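Local coordinates for protein beta-1,4-mannanase (Aplysia kurodai, PDB 3VUP) that probably hydrolyses the internal beta-1,4-mannosidic linkages of mannan in the digestive fluid of the sea hare, using a TIM-barrel catalytic domain, at residues W111-N116 with E164-P169; K128-L133 with I200-N205; N173-Y178 with L245-G250; Q207-K212 with G249-G254. All coordinates share one frame; numbering follows the deposited sequence. Where two conformers were deposited one is given.

Contact 1 of 4, residues W111-N116 with E164-P169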
loop_
_atom_site.group_PDB
_atom_site.type_symbol
_atom_site.label_atom_id
_atom_site.label_comp_id
_atom_site.label_asym_id
_atom_site.label_seq_id
_atom_site.Cartn_x
_atom_site.Cartn_y
_atom_site.Cartn_z
ATOM N N TRP A 111 -3.121 -0.132 -7.323
ATOM C CA TRP A 111 -2.618 0.684 -8.424
ATOM C C TRP A 111 -1.189 1.152 -8.160
ATOM O O TRP A 111 -0.687 1.073 -7.032
ATOM C CB TRP A 111 -3.506 1.908 -8.617
ATOM C CG TRP A 111 -4.949 1.595 -8.869
ATOM C CD1 TRP A 111 -5.984 1.760 -7.993
ATOM C CD2 TRP A 111 -5.525 1.078 -10.078
ATOM N NE1 TRP A 111 -7.161 1.372 -8.574
ATOM C CE2 TRP A 111 -6.909 0.952 -9.853
ATOM C CE3 TRP A 111 -5.006 0.689 -11.319
ATOM C CZ2 TRP A 111 -7.785 0.478 -10.831
ATOM C CZ3 TRP A 111 -5.878 0.219 -12.289
ATOM C CH2 TRP A 111 -7.249 0.114 -12.035
ATOM N N ASN A 112 -0.542 1.668 -9.204
ATOM C CA ASN A 112 0.833 2.133 -9.110
ATOM C C ASN A 112 1.007 3.416 -9.916
ATOM O O ASN A 112 0.549 3.502 -11.061
ATOM C CB ASN A 112 1.771 1.062 -9.675
ATOM C CG ASN A 112 3.235 1.447 -9.595
ATOM O OD1 ASN A 112 3.652 2.159 -8.680
ATOM N ND2 ASN A 112 4.033 0.960 -10.550
ATOM N N ALA A 113 1.684 4.397 -9.320
ATOM C CA ALA A 113 2.052 5.625 -10.019
ATOM C C ALA A 113 3.562 5.903 -9.986
ATOM O O ALA A 113 3.995 7.011 -10.310
ATOM C CB ALA A 113 1.281 6.819 -9.460
ATOM N N ALA A 114 4.369 4.904 -9.620
ATOM C CA ALA A 114 5.828 5.091 -9.556
ATOM C C ALA A 114 6.530 5.000 -10.910
ATOM O O ALA A 114 7.722 5.299 -11.011
ATOM C CB ALA A 114 6.452 4.106 -8.586
ATOM N N VAL A 115 5.801 4.538 -11.922
ATOM C CA VAL A 115 6.268 4.534 -13.301
ATOM C C VAL A 115 5.158 5.128 -14.152
ATOM O O VAL A 115 4.023 5.242 -13.700
ATOM C CB VAL A 115 6.628 3.114 -13.805
ATOM C CG1 VAL A 115 7.797 2.548 -13.011
ATOM C CG2 VAL A 115 5.413 2.187 -13.755
ATOM N N ASN A 116 5.498 5.520 -15.373
ATOM C CA ASN A 116 4.551 6.127 -16.294
ATOM C C ASN A 116 4.490 5.227 -17.523
ATOM O O ASN A 116 5.098 5.522 -18.558
ATOM C CB ASN A 116 5.032 7.536 -16.646
ATOM C CG ASN A 116 4.003 8.359 -17.416
ATOM O OD1 ASN A 116 3.000 7.849 -17.908
ATOM N ND2 ASN A 116 4.265 9.656 -17.519
ATOM N N GLU A 164 2.751 10.027 -5.727
ATOM C CA GLU A 164 3.650 11.152 -5.945
ATOM C C GLU A 164 4.548 11.004 -7.164
ATOM O O GLU A 164 5.112 11.990 -7.629
ATOM C CB GLU A 164 4.476 11.421 -4.690
ATOM C CG GLU A 164 3.618 11.665 -3.458
ATOM C CD GLU A 164 3.207 10.394 -2.712
ATOM O OE1 GLU A 164 3.683 9.285 -3.053
ATOM O OE2 GLU A 164 2.402 10.535 -1.759
ATOM N N GLY A 165 4.677 9.797 -7.701
ATOM C CA GLY A 165 5.442 9.619 -8.922
ATOM C C GLY A 165 4.943 10.462 -10.079
ATOM O O GLY A 165 5.724 10.864 -10.940
ATOM N N MET A 166 3.642 10.733 -10.103
ATOM C CA MET A 166 3.061 11.512 -11.190
ATOM C C MET A 166 2.279 12.744 -10.741
ATOM O O MET A 166 1.551 13.337 -11.531
ATOM C CB MET A 166 2.204 10.616 -12.086
ATOM C CG MET A 166 3.032 9.599 -12.878
ATOM S SD MET A 166 2.138 8.682 -14.149
ATOM C CE MET A 166 1.211 7.546 -13.138
ATOM N N MET A 167 2.454 13.163 -9.492
ATOM C CA MET A 167 1.829 14.401 -9.040
ATOM C C MET A 167 2.653 15.608 -9.472
ATOM O O MET A 167 3.886 15.563 -9.446
ATOM C CB MET A 167 1.669 14.415 -7.521
ATOM C CG MET A 167 0.817 13.290 -6.953
ATOM S SD MET A 167 -0.787 13.023 -7.741
ATOM C CE MET A 167 -1.633 14.560 -7.358
ATOM N N ILE A 168 1.974 16.684 -9.854
ATOM C CA ILE A 168 2.657 17.921 -10.209
ATOM C C ILE A 168 3.119 18.618 -8.933
ATOM O O ILE A 168 2.294 18.993 -8.099
ATOM C CB ILE A 168 1.727 18.861 -10.992
ATOM C CG1 ILE A 168 1.247 18.180 -12.276
ATOM C CG2 ILE A 168 2.446 20.172 -11.293
ATOM C CD1 ILE A 168 0.062 18.862 -12.934
ATOM N N PRO A 169 4.439 18.780 -8.758
ATOM C CA PRO A 169 4.968 19.454 -7.571
ATOM C C PRO A 169 4.998 20.964 -7.784
ATOM O O PRO A 169 4.892 21.433 -8.919
ATOM C CB PRO A 169 6.390 18.915 -7.500
ATOM C CG PRO A 169 6.785 18.808 -8.947
ATOM C CD PRO A 169 5.525 18.371 -9.673
#

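Contact 2 of 4, residues K128-L133 with I200-N205. With SO4 (sulfate ion), chain J.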
loop_
_atom_site.group_PDB
_atom_site.type_symbol
_atom_site.label_atom_id
_atom_site.label_comp_id
_atom_site.label_asym_id
_atom_site.label_seq_id
_atom_site.Cartn_x
_atom_site.Cartn_y
_atom_site.Cartn_z
ATOM N N LYS A 128 -8.859 10.866 -13.888
ATOM C CA LYS A 128 -9.381 12.121 -14.410
ATOM C C LYS A 128 -10.897 12.159 -14.633
ATOM O O LYS A 128 -11.492 13.232 -14.551
ATOM C CB LYS A 128 -8.644 12.516 -15.696
ATOM C CG LYS A 128 -7.188 12.885 -15.471
ATOM C CD LYS A 128 -6.515 13.323 -16.762
ATOM C CE LYS A 128 -5.067 13.716 -16.508
ATOM N NZ LYS A 128 -4.268 13.803 -17.763
ATOM N N ASP A 129 -11.506 11.004 -14.906
ATOM C CA ASP A 129 -12.899 10.921 -15.352
ATOM C C ASP A 129 -13.738 10.198 -14.300
ATOM O O ASP A 129 -13.544 9.008 -14.040
ATOM C CB ASP A 129 -12.950 10.188 -16.706
ATOM C CG ASP A 129 -14.342 10.158 -17.336
ATOM O OD1 ASP A 129 -14.426 10.349 -18.568
ATOM O OD2 ASP A 129 -15.344 9.916 -16.633
ATOM N N GLN A 130 -14.669 10.928 -13.692
ATOM C CA GLN A 130 -15.506 10.384 -12.623
ATOM C C GLN A 130 -16.366 9.209 -13.073
ATOM O O GLN A 130 -16.612 8.280 -12.305
ATOM C CB GLN A 130 -16.400 11.478 -12.029
ATOM C CG GLN A 130 -15.658 12.568 -11.273
ATOM C CD GLN A 130 -16.599 13.507 -10.532
ATOM O OE1 GLN A 130 -16.165 14.346 -9.742
ATOM N NE2 GLN A 130 -17.893 13.365 -10.782
ATOM N N HIS A 131 -16.833 9.244 -14.313
ATOM C CA HIS A 131 -17.660 8.153 -14.809
ATOM C C HIS A 131 -16.857 6.879 -15.004
ATOM O O HIS A 131 -17.336 5.780 -14.710
ATOM C CB HIS A 131 -18.374 8.561 -16.094
ATOM C CG HIS A 131 -19.249 9.764 -15.926
ATOM N ND1 HIS A 131 -20.391 9.749 -15.155
ATOM C CD2 HIS A 131 -19.137 11.024 -16.408
ATOM C CE1 HIS A 131 -20.953 10.943 -15.181
ATOM N NE2 HIS A 131 -20.209 11.737 -15.930
ATOM N N LYS A 132 -15.631 7.024 -15.493
ATOM C CA LYS A 132 -14.754 5.870 -15.623
ATOM C C LYS A 132 -14.413 5.285 -14.249
ATOM O O LYS A 132 -14.475 4.069 -14.052
ATOM C CB LYS A 132 -13.510 6.217 -16.443
ATOM C CG LYS A 132 -13.849 6.563 -17.889
ATOM C CD LYS A 132 -12.621 6.894 -18.714
ATOM C CE LYS A 132 -13.010 7.230 -20.147
ATOM N NZ LYS A 132 -11.816 7.501 -20.994
ATOM N N LEU A 133 -14.075 6.147 -13.298
ATOM C CA LEU A 133 -13.813 5.688 -11.944
ATOM C C LEU A 133 -15.013 4.940 -11.359
ATOM O O LEU A 133 -14.850 3.878 -10.745
ATOM C CB LEU A 133 -13.435 6.863 -11.051
ATOM C CG LEU A 133 -13.151 6.511 -9.592
ATOM C CD1 LEU A 133 -12.069 5.433 -9.483
ATOM C CD2 LEU A 133 -12.739 7.762 -8.844
ATOM N N ILE A 200 -6.570 13.127 -7.634
ATOM C CA ILE A 200 -6.053 11.936 -6.961
ATOM C C ILE A 200 -6.766 11.698 -5.632
ATOM O O ILE A 200 -7.021 10.552 -5.260
ATOM C CB ILE A 200 -4.503 11.947 -6.777
ATOM C CG1 ILE A 200 -3.962 10.516 -6.750
ATOM C CG2 ILE A 200 -4.082 12.685 -5.510
ATOM C CD1 ILE A 200 -4.038 9.790 -8.079
ATOM N N LEU A 201 -7.130 12.767 -4.931
ATOM C CA LEU A 201 -7.829 12.595 -3.665
ATOM C C LEU A 201 -9.250 12.071 -3.870
ATOM O O LEU A 201 -9.737 11.286 -3.054
ATOM C CB LEU A 201 -7.789 13.867 -2.820
ATOM C CG LEU A 201 -6.402 14.278 -2.331
ATOM C CD1 LEU A 201 -6.482 15.642 -1.667
ATOM C CD2 LEU A 201 -5.820 13.227 -1.388
ATOM N N ARG A 202 -9.920 12.495 -4.938
ATOM C CA ARG A 202 -11.217 11.922 -5.258
ATOM C C ARG A 202 -11.062 10.432 -5.554
ATOM O O ARG A 202 -11.830 9.606 -5.067
ATOM C CB ARG A 202 -11.856 12.629 -6.450
ATOM C CG ARG A 202 -13.135 11.951 -6.910
ATOM C CD ARG A 202 -13.742 12.615 -8.141
ATOM N NE ARG A 202 -12.896 12.483 -9.324
ATOM C CZ ARG A 202 -12.233 13.490 -9.880
ATOM N NH1 ARG A 202 -12.309 14.709 -9.360
ATOM N NH2 ARG A 202 -11.490 13.276 -10.956
ATOM N N PHE A 203 -10.066 10.101 -6.366
ATOM C CA PHE A 203 -9.752 8.723 -6.742
ATOM C C PHE A 203 -9.578 7.855 -5.500
ATOM O O PHE A 203 -10.136 6.758 -5.414
ATOM C CB PHE A 203 -8.485 8.777 -7.610
ATOM C CG PHE A 203 -7.914 7.444 -8.035
ATOM C CD1 PHE A 203 -8.436 6.746 -9.117
ATOM C CD2 PHE A 203 -6.768 6.959 -7.430
ATOM C CE1 PHE A 203 -7.856 5.553 -9.540
ATOM C CE2 PHE A 203 -6.190 5.773 -7.842
ATOM C CZ PHE A 203 -6.728 5.070 -8.898
ATOM N N LEU A 204 -8.823 8.365 -4.535
ATOM C CA LEU A 204 -8.591 7.642 -3.293
ATOM C C LEU A 204 -9.836 7.592 -2.399
ATOM O O LEU A 204 -10.206 6.530 -1.897
ATOM C CB LEU A 204 -7.394 8.244 -2.555
ATOM C CG LEU A 204 -6.049 8.182 -3.296
ATOM C CD1 LEU A 204 -5.004 9.037 -2.592
ATOM C CD2 LEU A 204 -5.556 6.751 -3.430
ATOM N N ASN A 205 -10.489 8.733 -2.216
ATOM C CA ASN A 205 -11.684 8.807 -1.374
ATOM C C ASN A 205 -12.770 7.859 -1.863
ATOM O O ASN A 205 -13.369 7.130 -1.071
ATOM C CB ASN A 205 -12.198 10.252 -1.345
ATOM C CG ASN A 205 -13.518 10.415 -0.599
ATOM O OD1 ASN A 205 -14.553 10.702 -1.199
ATOM N ND2 ASN A 205 -13.483 10.252 0.717
HETATM S S SO4 J . -19.373 15.048 -16.845
HETATM O O1 SO4 J . -20.595 14.534 -16.227
HETATM O O2 SO4 J . -18.223 14.305 -16.334
HETATM O O3 SO4 J . -19.456 14.886 -18.295
HETATM O O4 SO4 J . -19.217 16.461 -16.513
#

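Contact 3 of 4, residues N173-Y178 with L245-G250. With SO4 (sulfate ion), chain I.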
loop_
_atom_site.group_PDB
_atom_site.type_symbol
_atom_site.label_atom_id
_atom_site.label_comp_id
_atom_site.label_asym_id
_atom_site.label_seq_id
_atom_site.Cartn_x
_atom_site.Cartn_y
_atom_site.Cartn_z
ATOM N N ASN A 173 -2.280 26.082 -4.836
ATOM C CA ASN A 173 -3.731 26.006 -4.843
ATOM C C ASN A 173 -4.233 26.751 -3.624
ATOM O O ASN A 173 -3.616 26.686 -2.563
ATOM C CB ASN A 173 -4.224 24.555 -4.856
ATOM C CG ASN A 173 -5.696 24.436 -5.246
ATOM O OD1 ASN A 173 -6.587 24.833 -4.495
ATOM N ND2 ASN A 173 -5.952 23.850 -6.405
ATOM N N ALA A 174 -5.335 27.473 -3.782
ATOM C CA ALA A 174 -5.963 28.163 -2.662
ATOM C C ALA A 174 -6.328 27.212 -1.529
ATOM O O ALA A 174 -6.385 27.612 -0.365
ATOM C CB ALA A 174 -7.204 28.893 -3.135
ATOM N N GLU A 175 -6.616 25.966 -1.885
ATOM C CA GLU A 175 -6.964 24.940 -0.917
ATOM C C GLU A 175 -5.707 24.165 -0.525
ATOM O O GLU A 175 -5.047 23.558 -1.370
ATOM C CB GLU A 175 -8.031 24.013 -1.502
ATOM C CG GLU A 175 -8.252 22.714 -0.736
ATOM C CD GLU A 175 -8.573 22.919 0.734
ATOM O OE1 GLU A 175 -9.549 23.639 1.047
ATOM O OE2 GLU A 175 -7.850 22.339 1.576
ATOM N N LYS A 176 -5.387 24.195 0.767
ATOM C CA LYS A 176 -4.200 23.537 1.300
ATOM C C LYS A 176 -4.117 22.069 0.890
ATOM O O LYS A 176 -3.037 21.575 0.560
ATOM C CB LYS A 176 -4.178 23.673 2.826
ATOM C CG LYS A 176 -3.049 22.930 3.525
ATOM C CD LYS A 176 -3.061 23.191 5.033
ATOM C CE LYS A 176 -2.051 22.313 5.764
ATOM N NZ LYS A 176 -2.537 20.916 5.972
ATOM N N CYS A 177 -5.248 21.366 0.889
ATOM C CA CYS A 177 -5.236 19.956 0.515
ATOM C C CYS A 177 -4.707 19.696 -0.887
ATOM O O CYS A 177 -4.281 18.574 -1.178
ATOM C CB CYS A 177 -6.639 19.354 0.613
ATOM S SG CYS A 177 -7.298 19.253 2.270
ATOM N N TYR A 178 -4.761 20.706 -1.756
ATOM C CA TYR A 178 -4.360 20.521 -3.151
ATOM C C TYR A 178 -3.019 21.174 -3.496
ATOM O O TYR A 178 -2.455 20.909 -4.554
ATOM C CB TYR A 178 -5.438 21.064 -4.102
ATOM C CG TYR A 178 -6.855 20.581 -3.828
ATOM C CD1 TYR A 178 -7.104 19.340 -3.246
ATOM C CD2 TYR A 178 -7.949 21.374 -4.153
ATOM C CE1 TYR A 178 -8.400 18.911 -2.991
ATOM C CE2 TYR A 178 -9.246 20.953 -3.908
ATOM C CZ TYR A 178 -9.467 19.718 -3.326
ATOM O OH TYR A 178 -10.755 19.285 -3.069
ATOM N N LEU A 245 -9.399 14.002 1.987
ATOM C CA LEU A 245 -10.062 13.000 1.163
ATOM C C LEU A 245 -11.558 13.295 1.050
ATOM O O LEU A 245 -12.130 13.259 -0.045
ATOM C CB LEU A 245 -9.825 11.605 1.730
ATOM C CG LEU A 245 -8.384 11.116 1.578
ATOM C CD1 LEU A 245 -8.083 10.029 2.589
ATOM C CD2 LEU A 245 -8.165 10.591 0.188
ATOM N N ARG A 246 -12.196 13.591 2.183
ATOM C CA ARG A 246 -13.622 13.907 2.186
ATOM C C ARG A 246 -13.914 15.193 1.416
ATOM O O ARG A 246 -14.939 15.303 0.739
ATOM C CB ARG A 246 -14.149 14.011 3.618
ATOM C CG ARG A 246 -14.170 12.688 4.363
ATOM C CD ARG A 246 -14.481 12.888 5.836
ATOM N NE ARG A 246 -14.583 11.607 6.517
ATOM C CZ ARG A 246 -14.296 11.409 7.796
ATOM N NH1 ARG A 246 -13.882 12.420 8.558
ATOM N NH2 ARG A 246 -14.426 10.194 8.313
ATOM N N LEU A 247 -13.020 16.170 1.511
ATOM C CA LEU A 247 -13.216 17.414 0.774
ATOM C C LEU A 247 -13.246 17.138 -0.723
ATOM O O LEU A 247 -14.113 17.622 -1.444
ATOM C CB LEU A 247 -12.103 18.415 1.094
ATOM C CG LEU A 247 -12.181 19.723 0.306
ATOM C CD1 LEU A 247 -13.383 20.542 0.725
ATOM C CD2 LEU A 247 -10.910 20.512 0.508
ATOM N N ALA A 248 -12.289 16.348 -1.189
ATOM C CA ALA A 248 -12.128 16.117 -2.622
ATOM C C ALA A 248 -13.225 15.243 -3.215
ATOM O O ALA A 248 -13.660 15.471 -4.345
ATOM C CB ALA A 248 -10.783 15.493 -2.900
ATOM N N GLY A 249 -13.652 14.229 -2.467
ATOM C CA GLY A 249 -14.581 13.243 -2.992
ATOM C C GLY A 249 -15.971 13.196 -2.383
ATOM O O GLY A 249 -16.889 12.636 -2.982
ATOM N N GLY A 250 -16.124 13.746 -1.182
ATOM C CA GLY A 250 -17.424 13.831 -0.540
ATOM C C GLY A 250 -17.937 12.582 0.153
ATOM O O GLY A 250 -19.022 12.610 0.717
HETATM S S SO4 I . -13.987 16.447 7.766
HETATM O O1 SO4 I . -14.653 16.280 6.474
HETATM O O2 SO4 I . -13.143 15.288 8.051
HETATM O O3 SO4 I . -13.190 17.670 7.743
HETATM O O4 SO4 I . -15.000 16.549 8.811
#

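Contact 4 of 4, residues Q207-K212 with G249-G254. With SO4 (sulfate ion), chain H.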
loop_
_atom_site.group_PDB
_atom_site.type_symbol
_atom_site.label_atom_id
_atom_site.label_comp_id
_atom_site.label_asym_id
_atom_site.label_seq_id
_atom_site.Cartn_x
_atom_site.Cartn_y
_atom_site.Cartn_z
ATOM N N GLN A 207 -12.589 5.155 -3.740
ATOM C CA GLN A 207 -12.258 3.746 -3.580
ATOM C C GLN A 207 -12.288 3.314 -2.117
ATOM O O GLN A 207 -12.799 2.243 -1.792
ATOM C CB GLN A 207 -10.920 3.422 -4.233
ATOM C CG GLN A 207 -10.934 3.540 -5.747
ATOM C CD GLN A 207 -9.569 3.264 -6.328
ATOM O OE1 GLN A 207 -9.243 2.126 -6.651
ATOM N NE2 GLN A 207 -8.747 4.299 -6.430
ATOM N N ALA A 208 -11.733 4.134 -1.234
ATOM C CA ALA A 208 -11.756 3.799 0.180
ATOM C C ALA A 208 -13.187 3.658 0.694
ATOM O O ALA A 208 -13.489 2.746 1.455
ATOM C CB ALA A 208 -10.984 4.828 0.993
ATOM N N ASP A 209 -14.065 4.558 0.259
ATOM C CA ASP A 209 -15.453 4.522 0.696
ATOM C C ASP A 209 -16.158 3.286 0.154
ATOM O O ASP A 209 -16.919 2.632 0.866
ATOM C CB ASP A 209 -16.187 5.792 0.275
ATOM C CG ASP A 209 -17.616 5.840 0.789
ATOM O OD1 ASP A 209 -17.837 6.281 1.939
ATOM O OD2 ASP A 209 -18.525 5.454 0.026
ATOM N N ALA A 210 -15.889 2.947 -1.101
ATOM C CA ALA A 210 -16.480 1.756 -1.695
ATOM C C ALA A 210 -16.067 0.499 -0.936
ATOM O O ALA A 210 -16.893 -0.376 -0.667
ATOM C CB ALA A 210 -16.087 1.648 -3.156
ATOM N N ILE A 211 -14.787 0.412 -0.589
ATOM C CA ILE A 211 -14.294 -0.737 0.159
ATOM C C ILE A 211 -15.008 -0.874 1.503
ATOM O O ILE A 211 -15.499 -1.945 1.855
ATOM C CB ILE A 211 -12.765 -0.671 0.343
ATOM C CG1 ILE A 211 -12.064 -0.862 -1.005
ATOM C CG2 ILE A 211 -12.290 -1.710 1.366
ATOM C CD1 ILE A 211 -10.607 -0.521 -0.980
ATOM N N LYS A 212 -15.084 0.223 2.246
ATOM C CA LYS A 212 -15.656 0.171 3.588
ATOM C C LYS A 212 -17.185 0.249 3.655
ATOM O O LYS A 212 -17.771 0.139 4.733
ATOM C CB LYS A 212 -14.956 1.148 4.521
ATOM C CG LYS A 212 -13.557 0.651 4.870
ATOM C CD LYS A 212 -12.828 1.537 5.868
ATOM C CE LYS A 212 -12.268 2.783 5.204
ATOM N NZ LYS A 212 -11.502 3.606 6.175
ATOM N N GLY A 249 -13.652 14.229 -2.467
ATOM C CA GLY A 249 -14.581 13.243 -2.992
ATOM C C GLY A 249 -15.971 13.196 -2.383
ATOM O O GLY A 249 -16.889 12.636 -2.982
ATOM N N GLY A 250 -16.124 13.746 -1.182
ATOM C CA GLY A 250 -17.424 13.831 -0.540
ATOM C C GLY A 250 -17.937 12.582 0.153
ATOM O O GLY A 250 -19.022 12.610 0.717
ATOM N N LYS A 251 -17.181 11.491 0.123
ATOM C CA LYS A 251 -17.695 10.237 0.663
ATOM C C LYS A 251 -17.128 9.984 2.063
ATOM O O LYS A 251 -15.912 9.905 2.258
ATOM C CB LYS A 251 -17.423 9.095 -0.320
ATOM C CG LYS A 251 -17.975 9.392 -1.719
ATOM C CD LYS A 251 -18.027 8.151 -2.593
ATOM C CE LYS A 251 -18.580 8.461 -3.976
ATOM N NZ LYS A 251 -18.695 7.229 -4.818
ATOM N N GLN A 252 -18.029 9.869 3.033
ATOM C CA GLN A 252 -17.673 9.960 4.448
ATOM C C GLN A 252 -16.686 8.904 4.920
ATOM O O GLN A 252 -15.799 9.191 5.723
ATOM C CB GLN A 252 -18.934 9.936 5.319
ATOM C CG GLN A 252 -18.682 10.142 6.815
ATOM C CD GLN A 252 -18.122 11.519 7.154
ATOM O OE1 GLN A 252 -18.142 12.441 6.332
ATOM N NE2 GLN A 252 -17.621 11.662 8.374
ATOM N N LYS A 253 -16.831 7.680 4.432
ATOM C CA LYS A 253 -15.956 6.622 4.913
ATOM C C LYS A 253 -14.704 6.443 4.062
ATOM O O LYS A 253 -13.917 5.529 4.311
ATOM C CB LYS A 253 -16.725 5.312 5.100
ATOM C CG LYS A 253 -17.782 5.415 6.197
ATOM C CD LYS A 253 -17.899 4.139 7.018
ATOM C CE LYS A 253 -18.631 3.057 6.253
ATOM N NZ LYS A 253 -18.988 1.894 7.119
ATOM N N GLY A 254 -14.489 7.344 3.104
ATOM C CA GLY A 254 -13.349 7.242 2.213
ATOM C C GLY A 254 -12.089 7.854 2.787
ATOM O O GLY A 254 -11.538 8.808 2.231
HETATM S S SO4 H . -21.514 4.684 -4.470
HETATM O O1 SO4 H . -20.778 4.618 -5.730
HETATM O O2 SO4 H . -21.173 5.911 -3.737
HETATM O O3 SO4 H . -22.950 4.676 -4.731
HETATM O O4 SO4 H . -21.173 3.516 -3.659
HETATM O O HOH W 1 -13.524 4.804 7.709
#

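Contact 1 of 4, residues W111-N116 with E164-P169
At the C-terminal end of a TIM-barrel strand, 105-112, the chain runs into a turn that packs against the 3-10 segment and loop following the next strand, 157-161. The tight part is buried. A113 CB points at the M166 methyl, with 3.7 Å between A113 CB and M166 CE, and the same methyl also touches V115 O. M166 reaches this place because its chain runs extended through chi2 and then bends at its end (chi3 -75°), turning CE toward the 113-115 backbone. Beside it the backbones close up directly: G165 CA gives a CA-H...O contact to A113 O at 3.3 Å, an approach that the lack of a side chain on G165 permits. The outer side is looser. The exposed N116 side chain crosses that of M166 at about a right angle, with N116 CG 3.8 Å from M166 SD, while its polar end is held by A191 and K194. An alanine at M166 would remove the sulfur and methyl that meet N116 and A113, and would probably loosen the packing of the turn on the loop. The turn is itself shaped by an Asx turn, in which A114 N donates to N112 OD1 at 3.0 Å, arriving 61° out of the carbonyl plane.

Contact 2 of 4, residues K128-L133 with I200-N205
The chain leaves helix 122-128 and re-enters helix at 130 so close to helix 197-214 that K128 CA lies 8.2 Å from I200 CA and L133 CA 7.3 Å from F203 CA. Helices 130-147 and 197-214 belong to the outer layer of the TIM barrel, and D129, the one residue between helices 122-128 and 130-147, is the N-cap of the latter. Its OD2 accepts from K132 N at 3.1 Å, from above the carboxylate plane, and more weakly from H131 N. The buried half of the contact is apolar. L133 crosses F203 at about a right angle, its CD1 3.9 Å from F203 CD1 and its CD2 resting on the F203 backbone; the ring also touches L123, L126 and I127. Toward solvent, Q130 crosses R202, laying CG over one face of the guanidinium, 3.4 Å from R202 NE. The Q130 amide is tilted 59° to the guanidinium, OE1 lies beside R202 CD, and no hydrogen bond joins the two side chains. The arginine chain bends at chi3 (66°), and its NH2 is paired with D199. Beyond the capped turn, H131 NE2 donates at 171° to O1 of a sulfate 2.8 Å away.

Contact 3 of 4, residues N173-Y178 with L245-G250
Hydrogen bonds shape 173-178, part of the long loop between strand 157-161 and helix 197-214 of the TIM barrel, in this surface contact. An Asx turn opens it: E175 N donates to N173 OD1 at 2.8 Å, in the carbonyl plane and on a lone pair. E175 then folds back at chi2 (55°), so that OE2 takes the N-H of C177 on its anti lone pair at 2.9 Å. Van der Waals contacts join the segments. L247 and E175 meet tip to tip, with L247 CD2 3.4 Å from E175 CD; the same methyl makes an apolar contact with C177 SG at 4.2 Å. Y178 reaches past it, its OH 3.5 Å from A248 CA, while E175 CG covers one face of the Y178 ring near the rim. An alanine at E175 would lack the carboxylate and CG, which would probably leave C177 N without this acceptor and weaken the packing on Y178 and L247. The covalent link is the disulfide C177-C244, which ties the loop to helix 242-249. On that helix R246 NH1 also hydrogen-bonds a sulfate oxygen. Helix 242-249 in turn packs on helix 197-214 through L245 and A248 on L201, while Y178 rests on Q198.

Contact 4 of 4, residues Q207-K212 with G249-G254
K212 NZ, near the C-terminal end of helix 197-214, is gripped by three partners: the carboxylate of D257 in a salt bridge, the carbonyl of V255, and a water that accepts from K212 NZ at 2.8 Å. The lysine bends at chi3 (-78°) to bring NZ there, and on the way K212 CE passes 3.3 Å from K253 O, to which the water makes a weak bond. The helix thus meets the loop that leads from helix 242-249 into the TIM-barrel strand 259-262. That loop folds into a type I turn, K251 to G254, closed by G254 N on K251 O. D209 holds the turn from the helix side. With CG anti to its backbone N (chi1 -176°), it puts OD1 3.0 Å from K253 N and accepts on the anti lone pair, the N-H bent to 140°. Its carboxyl group rests on K251, whose CB lies 3.4 Å from D209 CG. Beside this bond the backbones pack closely: A208 CB sits 3.6 Å from G254 CA, and the CA atoms of D209 and G254 are only 3.8 Å apart. K253 doubles back over the helix, and its NZ makes a weak bond to K212 O. K251 stretches out past D209, making a cation-pi contact with W206 and reaching a sulfate shared with K142 and Q134. Lysines outnumber acids here: the charges of K251 and K253, though not in contact with D209, would probably favour its anionic form, and D257 is likely to favour protonated K212.

Overall arrangement
Contacts 1 and 2 are buried and contact 3 lies at the surface, with contact 4 between these extremes. Helix 197-214 unites the set: contacts 2 and 4 use successive turns of it, and helix 242-249, which carries one side of contact 3, packs on it. Contacts 3 and 4 share G249 and G250, where that helix ends, and N205 of contact 2 bonds to K251 O and G254 O, bracing the turn of contact 4. Inward, W111 of contact 1 touches F203 and hydrogen-bonds Q207. Chemistry follows position: methionine and aromatic packing near the barrel, a disulfide-tied loop outside, a buried lysine held by an aspartate in contact 4, and sulfates on basic side chains of contacts 2 to 4.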